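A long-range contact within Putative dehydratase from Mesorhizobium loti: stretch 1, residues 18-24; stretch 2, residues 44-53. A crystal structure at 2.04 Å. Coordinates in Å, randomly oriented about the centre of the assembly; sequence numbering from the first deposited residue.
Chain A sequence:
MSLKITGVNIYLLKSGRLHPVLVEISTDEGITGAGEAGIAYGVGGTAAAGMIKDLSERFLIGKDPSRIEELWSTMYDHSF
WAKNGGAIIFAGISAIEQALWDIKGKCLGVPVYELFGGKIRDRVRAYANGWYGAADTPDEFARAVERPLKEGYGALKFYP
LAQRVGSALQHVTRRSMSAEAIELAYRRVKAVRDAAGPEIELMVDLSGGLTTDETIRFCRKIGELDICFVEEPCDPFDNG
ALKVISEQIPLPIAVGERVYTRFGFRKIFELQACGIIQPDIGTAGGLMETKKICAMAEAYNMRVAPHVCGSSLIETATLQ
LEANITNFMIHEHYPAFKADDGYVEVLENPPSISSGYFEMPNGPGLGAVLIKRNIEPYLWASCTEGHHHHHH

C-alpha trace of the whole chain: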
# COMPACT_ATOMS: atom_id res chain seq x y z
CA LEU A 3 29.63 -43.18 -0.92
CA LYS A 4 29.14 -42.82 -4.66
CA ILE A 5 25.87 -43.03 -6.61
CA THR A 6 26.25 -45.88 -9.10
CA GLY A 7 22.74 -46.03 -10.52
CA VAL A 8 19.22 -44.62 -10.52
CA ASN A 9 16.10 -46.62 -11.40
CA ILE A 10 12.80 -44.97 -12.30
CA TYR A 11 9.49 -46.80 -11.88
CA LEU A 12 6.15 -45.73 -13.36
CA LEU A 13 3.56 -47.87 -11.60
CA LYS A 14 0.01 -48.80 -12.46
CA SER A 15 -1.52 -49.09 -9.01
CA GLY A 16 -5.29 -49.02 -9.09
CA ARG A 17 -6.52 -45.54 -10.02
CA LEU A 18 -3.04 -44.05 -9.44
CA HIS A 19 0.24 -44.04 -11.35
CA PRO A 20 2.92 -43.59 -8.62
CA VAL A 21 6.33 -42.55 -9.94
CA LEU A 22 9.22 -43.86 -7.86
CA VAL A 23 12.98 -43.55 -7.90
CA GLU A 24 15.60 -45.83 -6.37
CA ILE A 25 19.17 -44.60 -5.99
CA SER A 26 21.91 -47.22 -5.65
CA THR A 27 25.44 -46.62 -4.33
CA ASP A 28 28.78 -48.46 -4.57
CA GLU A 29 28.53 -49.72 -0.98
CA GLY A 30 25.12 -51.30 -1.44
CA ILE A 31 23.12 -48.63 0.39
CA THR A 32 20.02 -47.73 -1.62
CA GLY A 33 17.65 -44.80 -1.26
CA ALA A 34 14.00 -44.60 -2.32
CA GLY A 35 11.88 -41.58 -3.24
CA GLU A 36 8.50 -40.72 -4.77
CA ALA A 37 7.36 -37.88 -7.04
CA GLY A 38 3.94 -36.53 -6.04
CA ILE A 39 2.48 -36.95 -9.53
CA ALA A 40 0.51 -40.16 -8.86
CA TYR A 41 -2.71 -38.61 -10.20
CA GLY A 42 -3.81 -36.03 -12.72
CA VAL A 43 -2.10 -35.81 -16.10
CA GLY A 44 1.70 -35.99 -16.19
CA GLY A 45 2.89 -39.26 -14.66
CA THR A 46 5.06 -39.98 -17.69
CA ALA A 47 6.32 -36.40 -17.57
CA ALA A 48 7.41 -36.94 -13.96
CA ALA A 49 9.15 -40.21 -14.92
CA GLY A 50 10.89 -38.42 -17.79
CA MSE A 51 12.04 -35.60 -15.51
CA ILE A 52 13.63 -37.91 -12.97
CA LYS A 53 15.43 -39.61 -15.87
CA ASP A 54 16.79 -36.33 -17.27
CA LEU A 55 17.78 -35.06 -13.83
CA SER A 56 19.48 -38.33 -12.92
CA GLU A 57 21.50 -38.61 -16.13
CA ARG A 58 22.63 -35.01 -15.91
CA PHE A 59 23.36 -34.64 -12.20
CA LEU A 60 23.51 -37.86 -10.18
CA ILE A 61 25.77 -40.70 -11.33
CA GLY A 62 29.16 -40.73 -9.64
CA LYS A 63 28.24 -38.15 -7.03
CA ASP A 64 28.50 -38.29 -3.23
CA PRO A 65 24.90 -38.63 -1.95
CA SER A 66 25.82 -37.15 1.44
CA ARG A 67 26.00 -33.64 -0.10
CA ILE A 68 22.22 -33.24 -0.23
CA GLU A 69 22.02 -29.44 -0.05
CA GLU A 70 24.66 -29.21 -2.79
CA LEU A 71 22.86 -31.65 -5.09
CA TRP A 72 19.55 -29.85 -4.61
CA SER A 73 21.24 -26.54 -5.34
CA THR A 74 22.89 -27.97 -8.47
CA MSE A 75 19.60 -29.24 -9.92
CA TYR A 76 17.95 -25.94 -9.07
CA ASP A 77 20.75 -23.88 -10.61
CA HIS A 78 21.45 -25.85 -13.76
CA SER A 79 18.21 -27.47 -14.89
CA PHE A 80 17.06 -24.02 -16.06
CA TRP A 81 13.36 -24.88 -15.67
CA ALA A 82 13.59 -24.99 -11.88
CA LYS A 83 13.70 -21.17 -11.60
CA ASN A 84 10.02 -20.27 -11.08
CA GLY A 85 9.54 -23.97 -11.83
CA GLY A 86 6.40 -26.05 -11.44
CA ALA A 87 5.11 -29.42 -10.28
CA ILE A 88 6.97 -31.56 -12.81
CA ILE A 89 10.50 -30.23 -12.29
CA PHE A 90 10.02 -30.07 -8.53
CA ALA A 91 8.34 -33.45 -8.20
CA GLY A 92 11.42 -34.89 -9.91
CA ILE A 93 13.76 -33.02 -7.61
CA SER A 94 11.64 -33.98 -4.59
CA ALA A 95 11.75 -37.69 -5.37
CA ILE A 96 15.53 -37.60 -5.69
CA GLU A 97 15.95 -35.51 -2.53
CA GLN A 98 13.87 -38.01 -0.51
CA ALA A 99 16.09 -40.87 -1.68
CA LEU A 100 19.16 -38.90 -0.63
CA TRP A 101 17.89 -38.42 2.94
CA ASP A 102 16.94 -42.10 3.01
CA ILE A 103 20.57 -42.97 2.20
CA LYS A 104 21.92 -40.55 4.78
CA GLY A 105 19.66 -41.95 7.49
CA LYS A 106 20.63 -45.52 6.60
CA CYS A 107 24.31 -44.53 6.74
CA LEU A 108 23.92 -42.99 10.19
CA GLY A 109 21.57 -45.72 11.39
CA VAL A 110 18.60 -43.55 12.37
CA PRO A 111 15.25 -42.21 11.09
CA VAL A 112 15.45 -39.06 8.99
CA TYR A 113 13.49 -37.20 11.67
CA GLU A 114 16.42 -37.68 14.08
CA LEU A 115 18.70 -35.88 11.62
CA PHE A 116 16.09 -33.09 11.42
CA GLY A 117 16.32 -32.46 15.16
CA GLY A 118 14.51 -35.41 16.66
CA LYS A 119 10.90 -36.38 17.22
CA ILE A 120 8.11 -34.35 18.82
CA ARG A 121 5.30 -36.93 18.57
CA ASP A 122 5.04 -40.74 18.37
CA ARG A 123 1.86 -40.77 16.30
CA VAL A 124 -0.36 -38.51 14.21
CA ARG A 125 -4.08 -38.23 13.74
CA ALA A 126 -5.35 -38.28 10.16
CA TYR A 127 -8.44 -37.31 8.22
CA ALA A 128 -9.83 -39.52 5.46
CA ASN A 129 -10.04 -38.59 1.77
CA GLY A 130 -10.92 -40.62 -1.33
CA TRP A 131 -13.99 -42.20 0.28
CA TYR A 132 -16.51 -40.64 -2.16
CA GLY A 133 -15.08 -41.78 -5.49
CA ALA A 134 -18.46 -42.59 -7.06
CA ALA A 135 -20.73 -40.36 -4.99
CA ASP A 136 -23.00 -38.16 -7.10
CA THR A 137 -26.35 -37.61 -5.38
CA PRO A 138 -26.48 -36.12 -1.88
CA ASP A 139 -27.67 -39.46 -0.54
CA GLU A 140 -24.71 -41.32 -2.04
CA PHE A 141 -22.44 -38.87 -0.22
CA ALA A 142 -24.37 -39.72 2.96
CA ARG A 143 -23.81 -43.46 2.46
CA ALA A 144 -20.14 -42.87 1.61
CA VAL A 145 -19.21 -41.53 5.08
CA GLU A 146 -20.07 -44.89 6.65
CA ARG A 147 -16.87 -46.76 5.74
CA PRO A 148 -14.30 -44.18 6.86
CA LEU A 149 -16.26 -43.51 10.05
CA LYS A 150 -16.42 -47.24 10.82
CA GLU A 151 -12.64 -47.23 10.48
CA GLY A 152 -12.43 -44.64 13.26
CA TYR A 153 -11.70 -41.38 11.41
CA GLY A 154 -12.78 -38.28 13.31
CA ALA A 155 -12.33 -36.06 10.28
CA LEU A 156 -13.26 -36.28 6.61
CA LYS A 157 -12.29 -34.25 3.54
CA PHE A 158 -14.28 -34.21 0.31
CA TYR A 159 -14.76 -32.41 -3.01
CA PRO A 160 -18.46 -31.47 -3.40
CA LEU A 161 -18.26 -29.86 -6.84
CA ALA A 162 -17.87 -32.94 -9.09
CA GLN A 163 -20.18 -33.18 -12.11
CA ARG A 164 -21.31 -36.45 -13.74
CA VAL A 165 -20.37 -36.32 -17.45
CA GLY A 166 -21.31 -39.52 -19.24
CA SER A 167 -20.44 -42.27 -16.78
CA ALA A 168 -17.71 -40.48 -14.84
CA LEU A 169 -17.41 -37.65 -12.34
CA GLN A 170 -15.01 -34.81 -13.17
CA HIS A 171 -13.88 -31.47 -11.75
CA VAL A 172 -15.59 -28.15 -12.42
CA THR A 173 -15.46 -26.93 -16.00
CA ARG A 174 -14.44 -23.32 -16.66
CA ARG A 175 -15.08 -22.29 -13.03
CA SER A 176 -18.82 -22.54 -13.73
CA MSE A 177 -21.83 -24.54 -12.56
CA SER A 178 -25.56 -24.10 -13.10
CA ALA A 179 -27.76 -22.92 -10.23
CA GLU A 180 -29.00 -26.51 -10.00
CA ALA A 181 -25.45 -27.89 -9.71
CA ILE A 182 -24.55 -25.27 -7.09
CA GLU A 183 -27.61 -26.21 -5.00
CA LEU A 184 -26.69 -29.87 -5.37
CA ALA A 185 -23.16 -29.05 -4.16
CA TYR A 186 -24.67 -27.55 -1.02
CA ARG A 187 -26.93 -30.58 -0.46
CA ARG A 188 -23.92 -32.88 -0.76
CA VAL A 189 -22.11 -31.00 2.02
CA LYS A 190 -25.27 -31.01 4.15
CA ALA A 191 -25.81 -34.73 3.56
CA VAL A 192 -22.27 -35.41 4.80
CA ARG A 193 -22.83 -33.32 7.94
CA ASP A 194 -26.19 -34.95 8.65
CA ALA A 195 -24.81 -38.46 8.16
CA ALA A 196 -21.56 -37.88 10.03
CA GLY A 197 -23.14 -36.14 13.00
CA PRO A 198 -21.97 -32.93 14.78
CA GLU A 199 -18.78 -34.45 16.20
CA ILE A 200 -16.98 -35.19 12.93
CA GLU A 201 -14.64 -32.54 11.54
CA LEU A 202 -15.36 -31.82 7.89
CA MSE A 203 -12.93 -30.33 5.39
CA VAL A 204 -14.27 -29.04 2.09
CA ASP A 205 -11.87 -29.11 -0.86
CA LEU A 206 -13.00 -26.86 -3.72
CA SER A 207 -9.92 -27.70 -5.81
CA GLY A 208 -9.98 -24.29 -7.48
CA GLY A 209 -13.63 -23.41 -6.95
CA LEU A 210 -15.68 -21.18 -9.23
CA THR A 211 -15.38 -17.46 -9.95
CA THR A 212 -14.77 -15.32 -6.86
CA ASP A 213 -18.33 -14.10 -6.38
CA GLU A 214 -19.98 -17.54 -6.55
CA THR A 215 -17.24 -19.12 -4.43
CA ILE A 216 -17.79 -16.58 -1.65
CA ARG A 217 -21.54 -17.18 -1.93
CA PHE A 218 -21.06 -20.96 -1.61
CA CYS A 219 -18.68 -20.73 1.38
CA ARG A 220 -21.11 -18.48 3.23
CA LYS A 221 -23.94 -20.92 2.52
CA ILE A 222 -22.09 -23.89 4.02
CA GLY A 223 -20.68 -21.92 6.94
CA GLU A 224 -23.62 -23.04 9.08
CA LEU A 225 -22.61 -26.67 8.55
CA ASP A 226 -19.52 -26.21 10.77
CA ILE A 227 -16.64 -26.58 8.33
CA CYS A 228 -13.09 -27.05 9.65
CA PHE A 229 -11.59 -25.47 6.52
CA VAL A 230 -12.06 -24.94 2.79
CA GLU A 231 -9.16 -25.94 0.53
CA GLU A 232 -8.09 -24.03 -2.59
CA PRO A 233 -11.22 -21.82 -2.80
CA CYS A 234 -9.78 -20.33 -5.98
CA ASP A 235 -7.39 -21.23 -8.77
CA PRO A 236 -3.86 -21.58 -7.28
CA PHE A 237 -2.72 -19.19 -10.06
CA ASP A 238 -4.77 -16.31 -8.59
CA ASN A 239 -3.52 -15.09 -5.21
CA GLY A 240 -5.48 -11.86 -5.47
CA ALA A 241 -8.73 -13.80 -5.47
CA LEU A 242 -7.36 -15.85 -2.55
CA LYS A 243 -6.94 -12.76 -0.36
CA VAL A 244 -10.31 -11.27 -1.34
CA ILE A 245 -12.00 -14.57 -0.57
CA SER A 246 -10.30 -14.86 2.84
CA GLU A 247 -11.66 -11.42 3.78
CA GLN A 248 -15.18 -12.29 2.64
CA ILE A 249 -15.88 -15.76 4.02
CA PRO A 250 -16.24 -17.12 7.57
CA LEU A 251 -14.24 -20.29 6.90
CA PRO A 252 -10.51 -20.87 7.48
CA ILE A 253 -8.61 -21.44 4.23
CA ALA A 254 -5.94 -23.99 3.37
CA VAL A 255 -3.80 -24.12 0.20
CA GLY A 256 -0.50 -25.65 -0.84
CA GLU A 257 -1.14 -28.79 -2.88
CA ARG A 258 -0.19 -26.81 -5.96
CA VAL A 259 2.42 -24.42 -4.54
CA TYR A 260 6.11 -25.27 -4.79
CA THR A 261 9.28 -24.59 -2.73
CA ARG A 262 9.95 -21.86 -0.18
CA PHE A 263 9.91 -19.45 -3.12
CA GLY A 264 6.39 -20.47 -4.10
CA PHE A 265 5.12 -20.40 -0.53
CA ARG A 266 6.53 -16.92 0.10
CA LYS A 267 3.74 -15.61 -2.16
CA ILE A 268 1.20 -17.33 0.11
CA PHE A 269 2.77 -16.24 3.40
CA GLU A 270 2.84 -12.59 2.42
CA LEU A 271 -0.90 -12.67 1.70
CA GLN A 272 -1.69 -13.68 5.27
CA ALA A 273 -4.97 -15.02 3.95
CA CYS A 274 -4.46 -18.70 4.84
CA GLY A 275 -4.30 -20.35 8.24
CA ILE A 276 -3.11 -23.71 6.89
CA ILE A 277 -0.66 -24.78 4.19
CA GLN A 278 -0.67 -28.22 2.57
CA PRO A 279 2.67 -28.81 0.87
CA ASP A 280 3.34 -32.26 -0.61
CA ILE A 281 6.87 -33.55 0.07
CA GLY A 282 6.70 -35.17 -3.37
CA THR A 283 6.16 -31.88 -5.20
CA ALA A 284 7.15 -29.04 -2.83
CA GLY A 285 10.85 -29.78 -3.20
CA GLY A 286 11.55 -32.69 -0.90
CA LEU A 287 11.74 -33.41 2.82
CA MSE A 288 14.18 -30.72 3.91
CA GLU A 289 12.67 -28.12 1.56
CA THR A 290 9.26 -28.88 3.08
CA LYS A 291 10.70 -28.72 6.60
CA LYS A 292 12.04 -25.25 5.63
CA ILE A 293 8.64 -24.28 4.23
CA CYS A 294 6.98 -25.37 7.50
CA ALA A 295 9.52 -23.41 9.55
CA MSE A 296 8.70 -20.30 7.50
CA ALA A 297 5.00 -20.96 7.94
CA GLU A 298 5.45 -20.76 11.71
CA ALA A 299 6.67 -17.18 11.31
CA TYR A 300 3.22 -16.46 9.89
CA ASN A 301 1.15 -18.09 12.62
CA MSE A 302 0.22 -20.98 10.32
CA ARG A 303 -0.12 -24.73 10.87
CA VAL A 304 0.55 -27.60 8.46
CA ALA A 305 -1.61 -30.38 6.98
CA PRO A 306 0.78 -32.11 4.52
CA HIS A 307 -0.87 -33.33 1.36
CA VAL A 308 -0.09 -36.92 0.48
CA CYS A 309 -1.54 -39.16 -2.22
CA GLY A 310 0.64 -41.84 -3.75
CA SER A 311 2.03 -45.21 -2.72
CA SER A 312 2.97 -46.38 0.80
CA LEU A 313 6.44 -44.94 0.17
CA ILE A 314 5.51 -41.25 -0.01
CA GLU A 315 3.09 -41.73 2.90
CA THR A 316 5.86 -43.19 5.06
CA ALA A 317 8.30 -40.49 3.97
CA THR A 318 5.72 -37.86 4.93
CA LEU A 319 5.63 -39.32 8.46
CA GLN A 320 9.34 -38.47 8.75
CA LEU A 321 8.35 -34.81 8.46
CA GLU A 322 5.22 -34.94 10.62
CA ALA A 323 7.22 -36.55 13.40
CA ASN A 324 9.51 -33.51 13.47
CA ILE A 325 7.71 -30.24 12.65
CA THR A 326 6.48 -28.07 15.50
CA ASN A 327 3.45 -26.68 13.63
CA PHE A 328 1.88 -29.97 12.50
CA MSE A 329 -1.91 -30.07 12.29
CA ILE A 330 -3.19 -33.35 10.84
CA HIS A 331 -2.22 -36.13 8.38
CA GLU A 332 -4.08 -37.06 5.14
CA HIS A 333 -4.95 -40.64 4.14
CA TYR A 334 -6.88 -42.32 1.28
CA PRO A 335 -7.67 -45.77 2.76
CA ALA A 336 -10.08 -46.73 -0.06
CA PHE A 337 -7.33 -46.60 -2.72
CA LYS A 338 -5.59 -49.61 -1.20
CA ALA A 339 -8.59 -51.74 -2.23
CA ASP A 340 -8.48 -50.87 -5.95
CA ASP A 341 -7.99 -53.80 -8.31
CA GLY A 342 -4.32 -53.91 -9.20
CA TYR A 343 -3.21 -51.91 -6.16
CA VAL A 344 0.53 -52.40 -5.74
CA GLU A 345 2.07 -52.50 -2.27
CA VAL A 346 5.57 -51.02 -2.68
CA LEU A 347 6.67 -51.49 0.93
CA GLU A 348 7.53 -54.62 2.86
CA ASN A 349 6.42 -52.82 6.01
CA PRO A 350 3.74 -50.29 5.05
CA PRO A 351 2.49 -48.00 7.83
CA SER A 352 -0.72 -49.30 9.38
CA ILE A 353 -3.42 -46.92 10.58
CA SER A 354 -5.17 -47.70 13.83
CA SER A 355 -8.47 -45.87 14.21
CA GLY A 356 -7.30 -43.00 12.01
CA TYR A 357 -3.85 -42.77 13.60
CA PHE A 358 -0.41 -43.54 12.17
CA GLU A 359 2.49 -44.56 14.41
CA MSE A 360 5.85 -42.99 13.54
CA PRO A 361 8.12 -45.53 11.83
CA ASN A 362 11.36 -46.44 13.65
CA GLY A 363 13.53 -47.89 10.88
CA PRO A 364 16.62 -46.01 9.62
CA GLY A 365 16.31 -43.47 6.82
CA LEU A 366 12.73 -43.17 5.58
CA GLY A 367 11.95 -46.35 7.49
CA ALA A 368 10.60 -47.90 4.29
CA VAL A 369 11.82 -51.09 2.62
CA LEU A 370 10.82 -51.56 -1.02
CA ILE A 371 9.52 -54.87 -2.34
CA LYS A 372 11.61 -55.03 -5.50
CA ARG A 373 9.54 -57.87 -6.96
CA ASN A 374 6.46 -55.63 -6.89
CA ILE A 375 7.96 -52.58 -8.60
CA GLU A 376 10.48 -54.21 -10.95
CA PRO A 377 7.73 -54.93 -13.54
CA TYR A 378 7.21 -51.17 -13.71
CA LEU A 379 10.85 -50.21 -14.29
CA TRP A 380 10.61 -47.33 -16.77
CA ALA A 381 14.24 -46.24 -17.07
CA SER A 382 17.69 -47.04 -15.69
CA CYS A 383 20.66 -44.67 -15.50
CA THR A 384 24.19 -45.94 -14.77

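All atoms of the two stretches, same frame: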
# COMPACT_ATOMS: atom_id res chain seq x y z
N LEU A 18 -4.22 -44.92 -9.44
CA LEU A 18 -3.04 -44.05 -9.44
C LEU A 18 -1.89 -44.57 -10.28
O LEU A 18 -1.84 -45.75 -10.64
CB LEU A 18 -2.52 -43.85 -8.01
CG LEU A 18 -3.48 -43.35 -6.92
CD1 LEU A 18 -2.73 -43.31 -5.58
CD2 LEU A 18 -4.01 -41.97 -7.28
N HIS A 19 -0.95 -43.68 -10.60
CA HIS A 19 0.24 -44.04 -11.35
C HIS A 19 1.45 -43.45 -10.61
O HIS A 19 2.06 -42.48 -11.07
CB HIS A 19 0.18 -43.55 -12.81
CG HIS A 19 -0.34 -42.16 -12.98
ND1 HIS A 19 0.37 -41.04 -12.57
CD2 HIS A 19 -1.47 -41.69 -13.56
CE1 HIS A 19 -0.30 -39.95 -12.90
NE2 HIS A 19 -1.42 -40.32 -13.50
N PRO A 20 1.79 -44.03 -9.45
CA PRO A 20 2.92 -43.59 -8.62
C PRO A 20 4.21 -43.64 -9.44
O PRO A 20 4.42 -44.56 -10.23
CB PRO A 20 2.95 -44.61 -7.50
CG PRO A 20 1.52 -45.04 -7.39
CD PRO A 20 1.12 -45.18 -8.83
N VAL A 21 5.05 -42.64 -9.24
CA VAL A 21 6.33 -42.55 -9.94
C VAL A 21 7.37 -42.63 -8.84
O VAL A 21 7.40 -41.78 -7.94
CB VAL A 21 6.45 -41.21 -10.70
CG1 VAL A 21 7.79 -41.13 -11.42
CG2 VAL A 21 5.30 -41.10 -11.72
N LEU A 22 8.21 -43.66 -8.89
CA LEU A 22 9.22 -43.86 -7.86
C LEU A 22 10.63 -43.83 -8.41
O LEU A 22 10.85 -44.06 -9.60
CB LEU A 22 9.02 -45.20 -7.16
CG LEU A 22 7.62 -45.70 -6.82
CD1 LEU A 22 7.76 -47.09 -6.18
CD2 LEU A 22 6.89 -44.75 -5.90
N VAL A 23 11.58 -43.57 -7.53
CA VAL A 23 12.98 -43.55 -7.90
C VAL A 23 13.75 -44.34 -6.84
O VAL A 23 13.39 -44.32 -5.66
CB VAL A 23 13.55 -42.11 -7.99
CG1 VAL A 23 13.58 -41.46 -6.61
CG2 VAL A 23 14.96 -42.14 -8.57
N GLU A 24 14.77 -45.07 -7.27
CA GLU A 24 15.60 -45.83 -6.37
C GLU A 24 17.04 -45.49 -6.73
O GLU A 24 17.46 -45.71 -7.86
CB GLU A 24 15.40 -47.34 -6.55
CG GLU A 24 16.32 -48.15 -5.67
CD GLU A 24 16.30 -49.64 -5.98
OE1 GLU A 24 16.71 -50.03 -7.11
OE2 GLU A 24 15.87 -50.41 -5.11
N GLY A 44 0.28 -36.31 -16.19
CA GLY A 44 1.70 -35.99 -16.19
C GLY A 44 2.61 -37.03 -15.53
O GLY A 44 3.78 -36.75 -15.25
N GLY A 45 2.08 -38.22 -15.28
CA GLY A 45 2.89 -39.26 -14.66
C GLY A 45 4.12 -39.58 -15.48
O GLY A 45 5.23 -39.74 -14.94
N THR A 46 3.95 -39.68 -16.80
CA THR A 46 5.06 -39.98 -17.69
C THR A 46 6.02 -38.80 -17.73
O THR A 46 7.23 -38.98 -17.91
CB THR A 46 4.57 -40.26 -19.13
OG1 THR A 46 3.46 -41.17 -19.08
CG2 THR A 46 5.70 -40.90 -19.95
N ALA A 47 5.48 -37.59 -17.58
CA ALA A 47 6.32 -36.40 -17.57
C ALA A 47 7.23 -36.45 -16.34
O ALA A 47 8.43 -36.15 -16.41
CB ALA A 47 5.45 -35.14 -17.55
N ALA A 48 6.65 -36.84 -15.20
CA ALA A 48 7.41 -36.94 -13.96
C ALA A 48 8.51 -38.01 -14.11
O ALA A 48 9.65 -37.80 -13.70
CB ALA A 48 6.49 -37.29 -12.81
N ALA A 49 8.16 -39.15 -14.70
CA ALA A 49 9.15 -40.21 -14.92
C ALA A 49 10.28 -39.69 -15.81
O ALA A 49 11.45 -39.93 -15.55
CB ALA A 49 8.48 -41.42 -15.57
N GLY A 50 9.90 -38.97 -16.87
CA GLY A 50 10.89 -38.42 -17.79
C GLY A 50 11.81 -37.41 -17.11
O GLY A 50 13.02 -37.36 -17.39
N MSE A 51 11.25 -36.61 -16.21
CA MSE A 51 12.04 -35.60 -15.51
C MSE A 51 13.08 -36.23 -14.60
O MSE A 51 14.22 -35.80 -14.57
CB MSE A 51 11.14 -34.68 -14.68
CG MSE A 51 11.92 -33.56 -13.97
SE MSE A 51 12.85 -32.37 -15.20
CE MSE A 51 14.50 -33.31 -15.46
N ILE A 52 12.68 -37.26 -13.85
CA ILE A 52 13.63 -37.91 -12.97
C ILE A 52 14.77 -38.48 -13.81
O ILE A 52 15.94 -38.39 -13.43
CB ILE A 52 12.96 -39.03 -12.16
CG1 ILE A 52 11.88 -38.41 -11.26
CG2 ILE A 52 14.01 -39.77 -11.30
CD1 ILE A 52 11.09 -39.43 -10.46
N LYS A 53 14.43 -39.05 -14.96
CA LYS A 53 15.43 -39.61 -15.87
C LYS A 53 16.43 -38.54 -16.32
O LYS A 53 17.65 -38.75 -16.23
CB LYS A 53 14.75 -40.22 -17.10
CG LYS A 53 15.70 -40.86 -18.11
CD LYS A 53 14.92 -41.44 -19.29
CE LYS A 53 15.83 -42.20 -20.25
NZ LYS A 53 16.83 -41.32 -20.89

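The first stretch enters the contact as a loop and becomes a strand at V21, while the second is a helix that begins at G45, with G44 at the N-cap position. Strand and helix run nearly parallel, their axes 18° apart and 8.6 Å at closest approach. No hydrogen bond crosses between them: the strand offers side chains to a helix whose own backbone groups are largely paired along its length, so the contact rests on packing.

L18 lies out of reach of the helix, and the first residue to touch it is H19. Its CA-to-CB bond points toward the helix, and with chi1 at 44° (p) the imidazole lies beside the first helical turn, where CE1 of H19 comes within 3.7 Å of CA of G45. The ring meets this carbon obliquely. Histidine suits the place in that its flat ring can lie close to the bare CA of G45 while its NE2 is hydrogen-bonded to a residue just outside the stretches. Glycine suits the place because a CB on G45 would point toward the strand and fall 2.6 Å from ND1 of H19, a clash. The neighbouring G44 is glycine for a different reason: at its phi/psi of 147/13 a CB would be jammed against the carbonyl O of the preceding residue.

P20 faces away, and the alternation that follows is that of an extended chain, with V21 and V23 directed toward the helix and L22 away from it.

V21 is the centre of the contact, with 79 Å² covered, more than any other residue here. Its two methyls sit against successive parts of the helix. CG2 of V21 lies 3.5 Å from O of G45, a carbonyl already engaged by N of A49 at 3.0 Å, and 4.1 Å from CB of A48. CG1 of V21 approaches N of A49 at 3.8 Å and CB of A49 at 4.2 Å, then reaches CD1 of I52 at 3.8 Å. The small side chains of A48 and A49 leave the helix backbone accessible, so that a branched valine can pack closely against it; the CA atoms of V21 and A49 are only 6.2 Å apart.

At V23 the spacing is wider, with CA of V23 7.6 Å from CA of I52, and the side chain of I52, longer than those of A48 and A49, helps fill the gap. CG2 of V23 meets CG2 of I52 at 3.7 Å. I52 thus touches both inward-facing valines: with chi2 at 177° (t), its CD1 reaches V21, and its CG2 makes the closest approach to V23. Isoleucine suits this position because it has two apolar arms to offer. E24 is again out of reach, its OE1 hydrogen-bonded elsewhere in the structure.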